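Local coordinates for paraflagellar rod component (Trypanosoma brucei, PDB 2Q0X), which is of unknown function but has an alpha/beta hydrolase fold and is named as a component of the paraflagellar rod, at residues V41-G46 and F113-G118; R137-G142 and Q289-E294; A203-C208 and G245-G250; L227-A232 and V260-F265. One frame throughout, in Å; residues are numbered along the deposited sequence.

Contact 1. Residues V41-G46 and F113-G118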
loop_
_atom_site.group_PDB
_atom_site.type_symbol
_atom_site.label_atom_id
_atom_site.label_comp_id
_atom_site.label_asym_id
_atom_site.label_seq_id
_atom_site.Cartn_x
_atom_site.Cartn_y
_atom_site.Cartn_z
ATOM N N VAL A 41 -10.329 -4.532 -17.547
ATOM C CA VAL A 41 -9.102 -3.764 -17.532
ATOM C C VAL A 41 -8.438 -3.920 -16.151
ATOM O O VAL A 41 -9.080 -3.717 -15.124
ATOM C CB VAL A 41 -9.367 -2.288 -17.829
ATOM C CG1 VAL A 41 -8.079 -1.473 -17.673
ATOM C CG2 VAL A 41 -9.957 -2.155 -19.240
ATOM N N LEU A 42 -7.168 -4.335 -16.146
ATOM C CA LEU A 42 -6.392 -4.505 -14.945
ATOM C C LEU A 42 -5.285 -3.462 -14.917
ATOM O O LEU A 42 -4.415 -3.426 -15.810
ATOM C CB LEU A 42 -5.787 -5.901 -14.897
ATOM C CG LEU A 42 -4.812 -6.226 -13.756
ATOM C CD1 LEU A 42 -5.447 -5.942 -12.403
ATOM C CD2 LEU A 42 -4.311 -7.705 -13.869
ATOM N N TRP A 43 -5.290 -2.667 -13.849
ATOM C CA TRP A 43 -4.335 -1.590 -13.662
ATOM C C TRP A 43 -3.257 -1.942 -12.622
ATOM O O TRP A 43 -3.557 -2.402 -11.535
ATOM C CB TRP A 43 -5.049 -0.305 -13.240
ATOM C CG TRP A 43 -4.079 0.783 -12.900
ATOM C CD1 TRP A 43 -3.414 1.589 -13.777
ATOM C CD2 TRP A 43 -3.630 1.160 -11.596
ATOM N NE1 TRP A 43 -2.593 2.442 -13.105
ATOM C CE2 TRP A 43 -2.698 2.193 -11.760
ATOM C CE3 TRP A 43 -3.920 0.717 -10.306
ATOM C CZ2 TRP A 43 -2.068 2.804 -10.687
ATOM C CZ3 TRP A 43 -3.284 1.318 -9.245
ATOM C CH2 TRP A 43 -2.369 2.348 -9.442
ATOM N N VAL A 44 -2.009 -1.685 -12.984
ATOM C CA VAL A 44 -0.885 -1.732 -12.070
ATOM C C VAL A 44 -0.065 -0.452 -12.300
ATOM O O VAL A 44 0.061 0.039 -13.413
ATOM C CB VAL A 44 -0.040 -3.086 -12.245
ATOM C CG1 VAL A 44 0.683 -3.145 -13.521
ATOM C CG2 VAL A 44 0.901 -3.272 -11.090
ATOM N N GLY A 45 0.470 0.096 -11.234
ATOM C CA GLY A 45 1.135 1.386 -11.296
ATOM C C GLY A 45 2.519 1.379 -10.714
ATOM O O GLY A 45 3.132 0.315 -10.475
ATOM N N GLY A 46 3.006 2.595 -10.496
ATOM C CA GLY A 46 4.243 2.817 -9.836
ATOM C C GLY A 46 4.180 2.417 -8.374
ATOM O O GLY A 46 3.105 2.184 -7.805
ATOM N N PHE A 113 -3.290 -2.495 -18.173
ATOM C CA PHE A 113 -3.143 -1.062 -18.134
ATOM C C PHE A 113 -2.084 -0.727 -17.069
ATOM O O PHE A 113 -2.252 -1.030 -15.896
ATOM C CB PHE A 113 -4.525 -0.470 -17.813
ATOM C CG PHE A 113 -4.575 1.031 -17.668
ATOM C CD1 PHE A 113 -5.588 1.602 -16.918
ATOM C CD2 PHE A 113 -3.652 1.872 -18.291
ATOM C CE1 PHE A 113 -5.674 2.984 -16.746
ATOM C CE2 PHE A 113 -3.735 3.257 -18.147
ATOM C CZ PHE A 113 -4.746 3.810 -17.371
ATOM N N ALA A 114 -0.969 -0.143 -17.491
ATOM C CA ALA A 114 0.069 0.256 -16.544
ATOM C C ALA A 114 0.359 1.715 -16.688
ATOM O O ALA A 114 0.374 2.241 -17.789
ATOM C CB ALA A 114 1.347 -0.542 -16.731
ATOM N N THR A 115 0.563 2.362 -15.543
ATOM C CA THR A 115 1.063 3.714 -15.476
ATOM C C THR A 115 2.411 3.703 -14.786
ATOM O O THR A 115 2.713 2.807 -13.997
ATOM C CB THR A 115 0.103 4.628 -14.677
ATOM O OG1 THR A 115 -0.180 4.035 -13.399
ATOM C CG2 THR A 115 -1.183 4.882 -15.467
ATOM N N SER A 116 3.215 4.723 -15.080
ATOM C CA SER A 116 4.492 4.949 -14.382
ATOM C C SER A 116 5.451 3.731 -14.486
ATOM O O SER A 116 5.570 3.127 -15.556
ATOM C CB SER A 116 4.212 5.350 -12.922
ATOM O OG SER A 116 5.394 5.776 -12.291
ATOM N N THR A 117 6.106 3.344 -13.386
ATOM C CA THR A 117 6.988 2.160 -13.405
ATOM C C THR A 117 6.254 0.793 -13.431
ATOM O O THR A 117 6.905 -0.265 -13.463
ATOM C CB THR A 117 7.997 2.202 -12.246
ATOM O OG1 THR A 117 7.317 2.103 -10.987
ATOM C CG2 THR A 117 8.877 3.501 -12.307
ATOM N N GLY A 118 4.909 0.818 -13.422
ATOM C CA GLY A 118 4.098 -0.374 -13.627
ATOM C C GLY A 118 4.316 -0.980 -14.998
ATOM O O GLY A 118 4.185 -2.194 -15.185
HETATM O O HOH W 1 5.880 -0.198 -10.177
#

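Contact 2. Residues R137-G142 and Q289-E294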
loop_
_atom_site.group_PDB
_atom_site.type_symbol
_atom_site.label_atom_id
_atom_site.label_comp_id
_atom_site.label_asym_id
_atom_site.label_seq_id
_atom_site.Cartn_x
_atom_site.Cartn_y
_atom_site.Cartn_z
ATOM N N ARG A 137 -5.199 -6.863 -24.925
ATOM C CA ARG A 137 -4.915 -5.450 -25.159
ATOM C C ARG A 137 -3.965 -5.003 -24.099
ATOM O O ARG A 137 -4.005 -5.481 -22.980
ATOM C CB ARG A 137 -6.180 -4.567 -25.079
ATOM C CG ARG A 137 -7.069 -4.590 -26.301
ATOM C CD ARG A 137 -8.135 -5.660 -26.191
ATOM N NE ARG A 137 -8.443 -6.298 -27.488
ATOM C CZ ARG A 137 -9.521 -6.035 -28.202
ATOM N NH1 ARG A 137 -10.385 -5.131 -27.793
ATOM N NH2 ARG A 137 -9.745 -6.671 -29.317
ATOM N N VAL A 138 -3.102 -4.074 -24.475
ATOM C CA VAL A 138 -2.190 -3.459 -23.551
ATOM C C VAL A 138 -2.311 -1.938 -23.686
ATOM O O VAL A 138 -2.380 -1.402 -24.783
ATOM C CB VAL A 138 -0.738 -3.949 -23.784
ATOM C CG1 VAL A 138 0.210 -3.235 -22.871
ATOM C CG2 VAL A 138 -0.639 -5.513 -23.579
ATOM N N ILE A 139 -2.350 -1.256 -22.548
ATOM C CA ILE A 139 -2.364 0.200 -22.503
ATOM C C ILE A 139 -1.246 0.647 -21.580
ATOM O O ILE A 139 -1.217 0.254 -20.426
ATOM C CB ILE A 139 -3.727 0.755 -21.945
ATOM C CG1 ILE A 139 -4.917 0.265 -22.778
ATOM C CG2 ILE A 139 -3.671 2.288 -21.823
ATOM C CD1 ILE A 139 -6.227 0.069 -21.978
ATOM N N LEU A 140 -0.352 1.488 -22.076
ATOM C CA LEU A 140 0.754 1.960 -21.267
ATOM C C LEU A 140 0.806 3.476 -21.282
ATOM O O LEU A 140 0.736 4.101 -22.334
ATOM C CB LEU A 140 2.088 1.393 -21.766
ATOM C CG LEU A 140 2.203 -0.125 -21.970
ATOM C CD1 LEU A 140 3.505 -0.493 -22.672
ATOM C CD2 LEU A 140 2.038 -0.851 -20.693
ATOM N N HIS A 141 0.940 4.055 -20.097
ATOM C CA HIS A 141 1.099 5.501 -19.940
ATOM C C HIS A 141 2.482 5.786 -19.426
ATOM O O HIS A 141 2.981 5.096 -18.529
ATOM C CB HIS A 141 0.041 6.107 -19.007
ATOM C CG HIS A 141 0.132 7.601 -18.873
ATOM N ND1 HIS A 141 1.066 8.219 -18.069
ATOM C CD2 HIS A 141 -0.577 8.595 -19.457
ATOM C CE1 HIS A 141 0.917 9.528 -18.153
ATOM N NE2 HIS A 141 -0.068 9.783 -18.995
ATOM N N GLY A 142 3.095 6.816 -20.008
ATOM C CA GLY A 142 4.327 7.348 -19.480
ATOM C C GLY A 142 4.543 8.816 -19.756
ATOM O O GLY A 142 4.074 9.365 -20.764
ATOM N N GLN A 289 -12.146 4.633 -26.732
ATOM C CA GLN A 289 -12.101 4.582 -28.198
ATOM C C GLN A 289 -11.149 3.483 -28.674
ATOM O O GLN A 289 -11.435 2.777 -29.618
ATOM C CB GLN A 289 -11.674 5.946 -28.760
ATOM C CG GLN A 289 -11.657 6.047 -30.306
ATOM C CD GLN A 289 -13.039 6.293 -30.916
ATOM O OE1 GLN A 289 -14.078 6.095 -30.271
ATOM N NE2 GLN A 289 -13.053 6.736 -32.179
ATOM N N PHE A 290 -10.020 3.338 -28.000
ATOM C CA PHE A 290 -9.090 2.249 -28.272
ATOM C C PHE A 290 -9.750 0.879 -28.064
ATOM O O PHE A 290 -9.692 0.015 -28.918
ATOM C CB PHE A 290 -7.864 2.380 -27.356
ATOM C CG PHE A 290 -6.974 1.173 -27.361
ATOM C CD1 PHE A 290 -6.878 0.361 -26.249
ATOM C CD2 PHE A 290 -6.237 0.848 -28.483
ATOM C CE1 PHE A 290 -6.046 -0.770 -26.257
ATOM C CE2 PHE A 290 -5.421 -0.282 -28.487
ATOM C CZ PHE A 290 -5.332 -1.075 -27.359
ATOM N N LEU A 291 -10.370 0.686 -26.917
ATOM C CA LEU A 291 -11.024 -0.582 -26.629
ATOM C C LEU A 291 -12.158 -0.849 -27.622
ATOM O O LEU A 291 -12.291 -1.966 -28.120
ATOM C CB LEU A 291 -11.517 -0.639 -25.172
ATOM C CG LEU A 291 -10.398 -0.685 -24.105
ATOM C CD1 LEU A 291 -10.999 -0.576 -22.700
ATOM C CD2 LEU A 291 -9.516 -1.945 -24.215
ATOM N N ALA A 292 -12.939 0.189 -27.931
ATOM C CA ALA A 292 -14.041 0.086 -28.883
ATOM C C ALA A 292 -13.541 -0.221 -30.302
ATOM O O ALA A 292 -14.040 -1.140 -30.956
ATOM C CB ALA A 292 -14.876 1.380 -28.873
ATOM N N ASP A 293 -12.563 0.546 -30.776
ATOM C CA ASP A 293 -12.040 0.355 -32.133
ATOM C C ASP A 293 -11.438 -1.039 -32.339
ATOM O O ASP A 293 -11.602 -1.636 -33.405
ATOM C CB ASP A 293 -11.001 1.424 -32.496
ATOM C CG ASP A 293 -11.616 2.798 -32.768
ATOM O OD1 ASP A 293 -12.838 2.929 -33.016
ATOM O OD2 ASP A 293 -10.841 3.772 -32.749
ATOM N N GLU A 294 -10.758 -1.567 -31.325
ATOM C CA GLU A 294 -10.149 -2.895 -31.453
ATOM C C GLU A 294 -11.189 -4.015 -31.452
ATOM O O GLU A 294 -10.956 -5.045 -32.075
ATOM C CB GLU A 294 -9.103 -3.138 -30.358
ATOM C CG GLU A 294 -7.913 -2.204 -30.416
ATOM C CD GLU A 294 -7.210 -2.190 -31.771
ATOM O OE1 GLU A 294 -7.180 -3.225 -32.453
ATOM O OE2 GLU A 294 -6.662 -1.135 -32.147
#

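Contact 3. Residues A203-C208 and G245-G250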
loop_
_atom_site.group_PDB
_atom_site.type_symbol
_atom_site.label_atom_id
_atom_site.label_comp_id
_atom_site.label_asym_id
_atom_site.label_seq_id
_atom_site.Cartn_x
_atom_site.Cartn_y
_atom_site.Cartn_z
ATOM N N ALA A 203 11.795 2.035 -22.402
ATOM C CA ALA A 203 11.149 1.056 -23.285
ATOM C C ALA A 203 10.888 1.589 -24.704
ATOM O O ALA A 203 10.973 0.836 -25.659
ATOM C CB ALA A 203 9.867 0.565 -22.668
ATOM N N VAL A 204 10.567 2.884 -24.830
ATOM C CA VAL A 204 10.124 3.431 -26.114
ATOM C C VAL A 204 10.862 4.714 -26.537
ATOM O O VAL A 204 11.417 4.778 -27.626
ATOM C CB VAL A 204 8.591 3.684 -26.090
ATOM C CG1 VAL A 204 8.130 4.476 -27.304
ATOM C CG2 VAL A 204 7.828 2.368 -26.002
ATOM N N TRP A 205 10.882 5.716 -25.678
ATOM C CA TRP A 205 11.312 7.049 -26.072
ATOM C C TRP A 205 12.786 7.086 -26.445
ATOM O O TRP A 205 13.147 7.441 -27.580
ATOM C CB TRP A 205 11.030 8.058 -24.954
ATOM C CG TRP A 205 10.945 9.465 -25.442
ATOM C CD1 TRP A 205 11.833 10.453 -25.215
ATOM C CD2 TRP A 205 9.904 10.025 -26.255
ATOM N NE1 TRP A 205 11.420 11.610 -25.833
ATOM C CE2 TRP A 205 10.236 11.372 -26.481
ATOM C CE3 TRP A 205 8.721 9.516 -26.808
ATOM C CZ2 TRP A 205 9.428 12.229 -27.240
ATOM C CZ3 TRP A 205 7.910 10.361 -27.559
ATOM C CH2 TRP A 205 8.266 11.707 -27.765
ATOM N N ASN A 206 13.629 6.719 -25.484
ATOM C CA ASN A 206 15.074 6.664 -25.713
ATOM C C ASN A 206 15.487 5.826 -26.923
ATOM O O ASN A 206 16.135 6.345 -27.827
ATOM C CB ASN A 206 15.797 6.213 -24.427
ATOM C CG ASN A 206 15.829 7.304 -23.364
ATOM O OD1 ASN A 206 15.438 8.454 -23.613
ATOM N ND2 ASN A 206 16.319 6.958 -22.178
ATOM N N PRO A 207 15.113 4.533 -26.965
ATOM C CA PRO A 207 15.524 3.741 -28.136
ATOM C C PRO A 207 14.972 4.217 -29.478
ATOM O O PRO A 207 15.647 4.070 -30.487
ATOM C CB PRO A 207 15.028 2.329 -27.804
ATOM C CG PRO A 207 14.012 2.513 -26.704
ATOM C CD PRO A 207 14.375 3.725 -25.977
ATOM N N CYS A 208 13.766 4.785 -29.499
ATOM C CA CYS A 208 13.196 5.277 -30.755
ATOM C C CYS A 208 13.937 6.514 -31.250
ATOM O O CYS A 208 14.297 6.587 -32.404
ATOM C CB CYS A 208 11.710 5.608 -30.621
ATOM S SG CYS A 208 10.590 4.219 -30.752
ATOM N N GLY A 245 7.633 11.731 -35.224
ATOM C CA GLY A 245 7.624 10.841 -36.378
ATOM C C GLY A 245 8.501 9.610 -36.223
ATOM O O GLY A 245 8.095 8.518 -36.600
ATOM N N THR A 246 9.706 9.795 -35.685
ATOM C CA THR A 246 10.648 8.686 -35.473
ATOM C C THR A 246 10.127 7.725 -34.412
ATOM O O THR A 246 10.326 6.503 -34.520
ATOM C CB THR A 246 12.051 9.193 -35.037
ATOM O OG1 THR A 246 12.607 10.025 -36.062
ATOM C CG2 THR A 246 13.002 8.043 -34.775
ATOM N N VAL A 247 9.484 8.272 -33.378
ATOM C CA VAL A 247 8.871 7.453 -32.340
ATOM C C VAL A 247 7.692 6.644 -32.908
ATOM O O VAL A 247 7.582 5.438 -32.658
ATOM C CB VAL A 247 8.440 8.301 -31.113
ATOM C CG1 VAL A 247 7.563 7.493 -30.183
ATOM C CG2 VAL A 247 9.694 8.871 -30.371
ATOM N N LEU A 248 6.832 7.298 -33.683
ATOM C CA LEU A 248 5.710 6.613 -34.330
ATOM C C LEU A 248 6.209 5.489 -35.267
ATOM O O LEU A 248 5.710 4.365 -35.240
ATOM C CB LEU A 248 4.852 7.615 -35.110
ATOM C CG LEU A 248 3.571 7.068 -35.749
ATOM C CD1 LEU A 248 2.663 6.425 -34.706
ATOM C CD2 LEU A 248 2.833 8.186 -36.520
ATOM N N GLU A 249 7.209 5.814 -36.078
ATOM C CA GLU A 249 7.843 4.847 -36.959
ATOM C C GLU A 249 8.468 3.655 -36.222
ATOM O O GLU A 249 8.299 2.498 -36.640
ATOM C CB GLU A 249 8.904 5.552 -37.808
ATOM C CG GLU A 249 9.560 4.652 -38.819
ATOM C CD GLU A 249 10.618 5.353 -39.623
ATOM O OE1 GLU A 249 10.414 6.531 -39.996
ATOM O OE2 GLU A 249 11.644 4.701 -39.908
ATOM N N GLY A 250 9.191 3.929 -35.139
ATOM C CA GLY A 250 9.838 2.879 -34.356
ATOM C C GLY A 250 8.862 1.930 -33.704
ATOM O O GLY A 250 9.064 0.709 -33.699
#

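Contact 4. Residues L227-A232 and V260-F265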
loop_
_atom_site.group_PDB
_atom_site.type_symbol
_atom_site.label_atom_id
_atom_site.label_comp_id
_atom_site.label_asym_id
_atom_site.label_seq_id
_atom_site.Cartn_x
_atom_site.Cartn_y
_atom_site.Cartn_z
ATOM N N LEU A 227 -1.885 -2.296 -28.915
ATOM C CA LEU A 227 -1.186 -1.499 -27.942
ATOM C C LEU A 227 -1.626 -0.035 -28.081
ATOM O O LEU A 227 -1.688 0.490 -29.191
ATOM C CB LEU A 227 0.312 -1.638 -28.185
ATOM C CG LEU A 227 1.233 -0.723 -27.385
ATOM C CD1 LEU A 227 1.081 -1.036 -25.939
ATOM C CD2 LEU A 227 2.682 -0.935 -27.883
ATOM N N LEU A 228 -2.010 0.580 -26.956
ATOM C CA LEU A 228 -2.169 2.029 -26.870
ATOM C C LEU A 228 -1.035 2.535 -26.004
ATOM O O LEU A 228 -0.895 2.134 -24.867
ATOM C CB LEU A 228 -3.530 2.405 -26.266
ATOM C CG LEU A 228 -3.832 3.892 -25.957
ATOM C CD1 LEU A 228 -3.820 4.749 -27.235
ATOM C CD2 LEU A 228 -5.189 4.062 -25.191
ATOM N N LEU A 229 -0.200 3.382 -26.586
ATOM C CA LEU A 229 0.800 4.152 -25.853
ATOM C C LEU A 229 0.257 5.551 -25.581
ATOM O O LEU A 229 -0.145 6.267 -26.507
ATOM C CB LEU A 229 2.106 4.256 -26.665
ATOM C CG LEU A 229 2.928 2.969 -26.791
ATOM C CD1 LEU A 229 4.224 3.307 -27.475
ATOM C CD2 LEU A 229 3.188 2.327 -25.414
ATOM N N MET A 230 0.244 5.920 -24.303
ATOM C CA MET A 230 -0.237 7.219 -23.862
ATOM C C MET A 230 0.944 8.001 -23.345
ATOM O O MET A 230 1.490 7.691 -22.307
ATOM C CB MET A 230 -1.292 7.060 -22.774
ATOM C CG MET A 230 -2.472 6.193 -23.188
ATOM S SD MET A 230 -3.586 5.898 -21.808
ATOM C CE MET A 230 -4.389 7.503 -21.692
ATOM N N LEU A 231 1.335 9.017 -24.102
ATOM C CA LEU A 231 2.526 9.797 -23.815
ATOM C C LEU A 231 2.165 11.217 -23.338
ATOM O O LEU A 231 1.271 11.859 -23.890
ATOM C CB LEU A 231 3.415 9.850 -25.058
ATOM C CG LEU A 231 3.853 8.481 -25.576
ATOM C CD1 LEU A 231 4.573 8.572 -26.895
ATOM C CD2 LEU A 231 4.722 7.789 -24.502
ATOM N N ALA A 232 2.862 11.648 -22.288
ATOM C CA ALA A 232 2.782 12.991 -21.753
ATOM C C ALA A 232 4.198 13.507 -21.506
ATOM O O ALA A 232 5.141 12.733 -21.457
ATOM C CB ALA A 232 1.996 12.989 -20.452
ATOM N N VAL A 260 -0.997 -0.697 -33.244
ATOM C CA VAL A 260 -0.465 0.142 -32.196
ATOM C C VAL A 260 -0.933 1.582 -32.434
ATOM O O VAL A 260 -0.937 2.064 -33.556
ATOM C CB VAL A 260 1.086 0.007 -32.034
ATOM C CG1 VAL A 260 1.786 0.117 -33.316
ATOM C CG2 VAL A 260 1.624 1.063 -31.050
ATOM N N THR A 261 -1.384 2.223 -31.364
ATOM C CA THR A 261 -1.821 3.619 -31.382
ATOM C C THR A 261 -0.904 4.380 -30.443
ATOM O O THR A 261 -0.642 3.921 -29.334
ATOM C CB THR A 261 -3.268 3.752 -30.896
ATOM O OG1 THR A 261 -4.132 3.016 -31.771
ATOM C CG2 THR A 261 -3.705 5.224 -30.843
ATOM N N VAL A 262 -0.387 5.517 -30.906
ATOM C CA VAL A 262 0.471 6.361 -30.087
ATOM C C VAL A 262 -0.209 7.714 -29.954
ATOM O O VAL A 262 -0.381 8.424 -30.942
ATOM C CB VAL A 262 1.888 6.522 -30.682
ATOM C CG1 VAL A 262 2.741 7.397 -29.778
ATOM C CG2 VAL A 262 2.551 5.134 -30.901
ATOM N N SER A 263 -0.632 8.045 -28.730
ATOM C CA SER A 263 -1.361 9.298 -28.481
ATOM C C SER A 263 -0.638 10.131 -27.430
ATOM O O SER A 263 -0.021 9.591 -26.485
ATOM C CB SER A 263 -2.794 9.030 -28.005
ATOM O OG SER A 263 -3.583 8.421 -29.011
ATOM N N TYR A 264 -0.731 11.440 -27.619
ATOM C CA TYR A 264 -0.162 12.426 -26.726
ATOM C C TYR A 264 -1.270 13.104 -25.891
ATOM O O TYR A 264 -2.365 13.374 -26.391
ATOM C CB TYR A 264 0.638 13.445 -27.546
ATOM C CG TYR A 264 1.907 12.829 -28.101
ATOM C CD1 TYR A 264 1.915 12.173 -29.332
ATOM C CD2 TYR A 264 3.084 12.858 -27.368
ATOM C CE1 TYR A 264 3.092 11.581 -29.829
ATOM C CE2 TYR A 264 4.256 12.278 -27.850
ATOM C CZ TYR A 264 4.256 11.652 -29.081
ATOM O OH TYR A 264 5.416 11.074 -29.528
ATOM N N PHE A 265 -0.974 13.326 -24.610
ATOM C CA PHE A 265 -1.948 13.861 -23.658
ATOM C C PHE A 265 -1.434 15.127 -22.996
ATOM O O PHE A 265 -0.243 15.242 -22.688
ATOM C CB PHE A 265 -2.322 12.783 -22.637
ATOM C CG PHE A 265 -2.950 11.588 -23.285
ATOM C CD1 PHE A 265 -2.162 10.639 -23.930
ATOM C CD2 PHE A 265 -4.330 11.457 -23.343
ATOM C CE1 PHE A 265 -2.740 9.571 -24.583
ATOM C CE2 PHE A 265 -4.907 10.389 -23.996
ATOM C CZ PHE A 265 -4.105 9.440 -24.612
#

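Contact 1. Residues V41-G46 and F113-G118
Trp43 and Phe113 each have CG anti to the backbone N (chi1 174° for Trp43), and both lie on the same face of two neighbouring parallel strands. There they form an edge-to-face pair. The edge of the indole's five-membered ring points at the Phe113 face, with planes at 65° and centroids 5.2 Å apart. Trp43 CD1 sits over that face toward its rim, 3.8 Å from Phe113 CD1. Thr115 OG1 lies between its own backbone N and carbonyl carbon. It accepts a somewhat bent bond of 2.9 Å from Trp43 NE1, near the indole plane, and is also hydrogen-bonded to Glu49 OE1. Stack and bond together probably restrict the rotation of the indole, which Phe57 also meets edge-to-face. Three backbone bonds join the strands: Phe113 N to Leu42 O (2.8 Å), Val44 N to Phe113 O (3.0 Å) and Thr115 N to Val44 O (3.2 Å). Beyond the strands, a water donates to both Gly45 O and Thr117 OG1. Ser116 has a positive phi (57°) in a sharp turn between strand and helix, consistent with the nucleophile elbow of this fold. Strand 69-73 flanks Val41-Val44, and strand 135-143 flanks Phe113-Thr115. Val44 and Ala114 point to the opposite face, where helix 119-128 packs on them through Leu121 and Val122.

Contact 2. Residues R137-G142 and Q289-E294
This is a helix-on-sheet contact: Arg137 and Ile139 of a central strand meet Phe290, Leu291 and Glu294 of the C-terminal helix 280-299. The two axes are 10.4 Å apart and run nearly antiparallel, at 158°. Phe290 touches both Ile139 and Arg137. Phe290 CE1 lies 3.8 Å from Ile139 CG1, and the two side chains overlap in passing, running in opposite senses. Phe290 CE1 is also 4.0 Å from Arg137 CG, so the aliphatic part of the arginine extends the apolar patch. Leu291 CD2 adds a looser touch on Arg137 CG. The arginine chain is bent at chi2 (91°) and again at chi3. One face of its guanidinium lies against Glu294 CB, offset toward the rim, with Arg137 NH1 to CB at 3.5 Å. Arg137 NH2 makes a weak bond of 3.4 Å to the backbone Glu294 O. The stronger partner is Asp295, whose OD1 forms a salt bridge with NH1. The Glu294 carboxylate turns elsewhere, to a salt bridge with Arg259. The arginine therefore works in two ways: its methylenes join the buried packing, while its charge, probably balanced mainly by Asp295 with Arg298 close by, is held beside the helix backbone.

Contact 3. Residues A203-C208 and G245-G250
Helices 203-208 and 245-250 cross steeply, at 113° with axes 9.2 Å apart, and come closest in backbone at Cys208 and Val247, whose CA atoms are 5.1 Å apart. The first helix is irregular. It has a wider pi-type turn at 203-205 and a kink at Pro207. Val247 is the main side chain of the second helix in this contact. With CG2 anti to the carbonyl carbon, this methyl is the one set over one face of Trp205, toward the rim of the six-membered ring. Val247 CG2 is 3.6 Å from Trp205 CZ3, a CH-pi contact, and the two side chains cross at about a right angle. The other methyl, Val247 CG1, also reaches the indole and makes a looser touch of 4.2 Å on Val204 CG1. Trp205 NE1 is hydrogen-bonded to Tyr237 OH. Cys208 points toward the second helix. Cys208 CB lies 3.8 Å from Val247 CG2. Cys208 SG sits 3.9 Å from Gly250 CA, where the helix bears no side chain. Thr246 brings its methyl CG2 to within 3.1 Å of Cys208 O, a tight touch. Its hydroxyl bonds instead to Glu242 O, in its own helix. The contact across is thus apolar packing. Helix 241-254 is the crossover helix of the beta-alpha-beta unit made with strands 227-232 and 260-264. Helix 200-209 belongs to the helical region between strands 135-143 and 227-232, the place where many alpha/beta hydrolases carry their cap.

Contact 4. Residues L227-A232 and V260-F265
Leu231 and Tyr264 extend alongside each other in the same direction from adjacent parallel strands. Leu231 CD1 touches the phenol end, 3.7 Å from Tyr264 OH, and also meets Val262 CG1 at 3.6 Å, where those two side chains cross. Leu227 and Val260 pair on the same face, again alongside, with CD2 to CG2 at 3.9 Å. The other face carries Leu228, Met230, Thr261 and Ser263. Thr261 has its methyl CG2 anti to the backbone N and sets it 3.6 Å from Leu228 CD1. Met230 and Phe265 cross at a slant. The methionine bends at chi3 (74°), placing Met230 CE over one face of the ring, toward the rim and 3.5 Å from Phe265 CZ, a CH-pi contact. SD lies obliquely farther off, in a Met-aromatic contact. The Phe265 ring turns an edge to Leu231 O, which also accepts the Phe265 N-H at 2.8 Å. His283 of helix 280-299 packs edge-to-face with Phe265. Five backbone bonds join the strands, and the one from Ser263 N to Leu229 O is almost straight at 179°. The backbone groups that face each other across the two strands are thus paired. The Leu229 and Leu231 face is aliphatic apart from Tyr264, while Thr261 and Ser263 bring hydroxyls to the other.

Contacts 1, 2 and 4 share one sheet. Contact 1 is near the centre of the chain, while contact 4 includes an outermost strand, 260-264, and is only partly buried. Strand 135-143 of contact 2 lies between them, bonded through Ala114 to contact 1 and through Leu140 to contact 4. Contacts 1 and 4 rely on backbone bonds; contact 1 adds a side-chain bond and a water. Contacts 2 and 3 pack helices against other elements. Contact 2 mixes apolar packing with charge, whereas contact 3 is apolar; its centre lies about 17 Å from the chain's centre, yet it is buried, as is contact 2. Contacts 3 and 4 touch where Trp205 meets Tyr264 and Leu231.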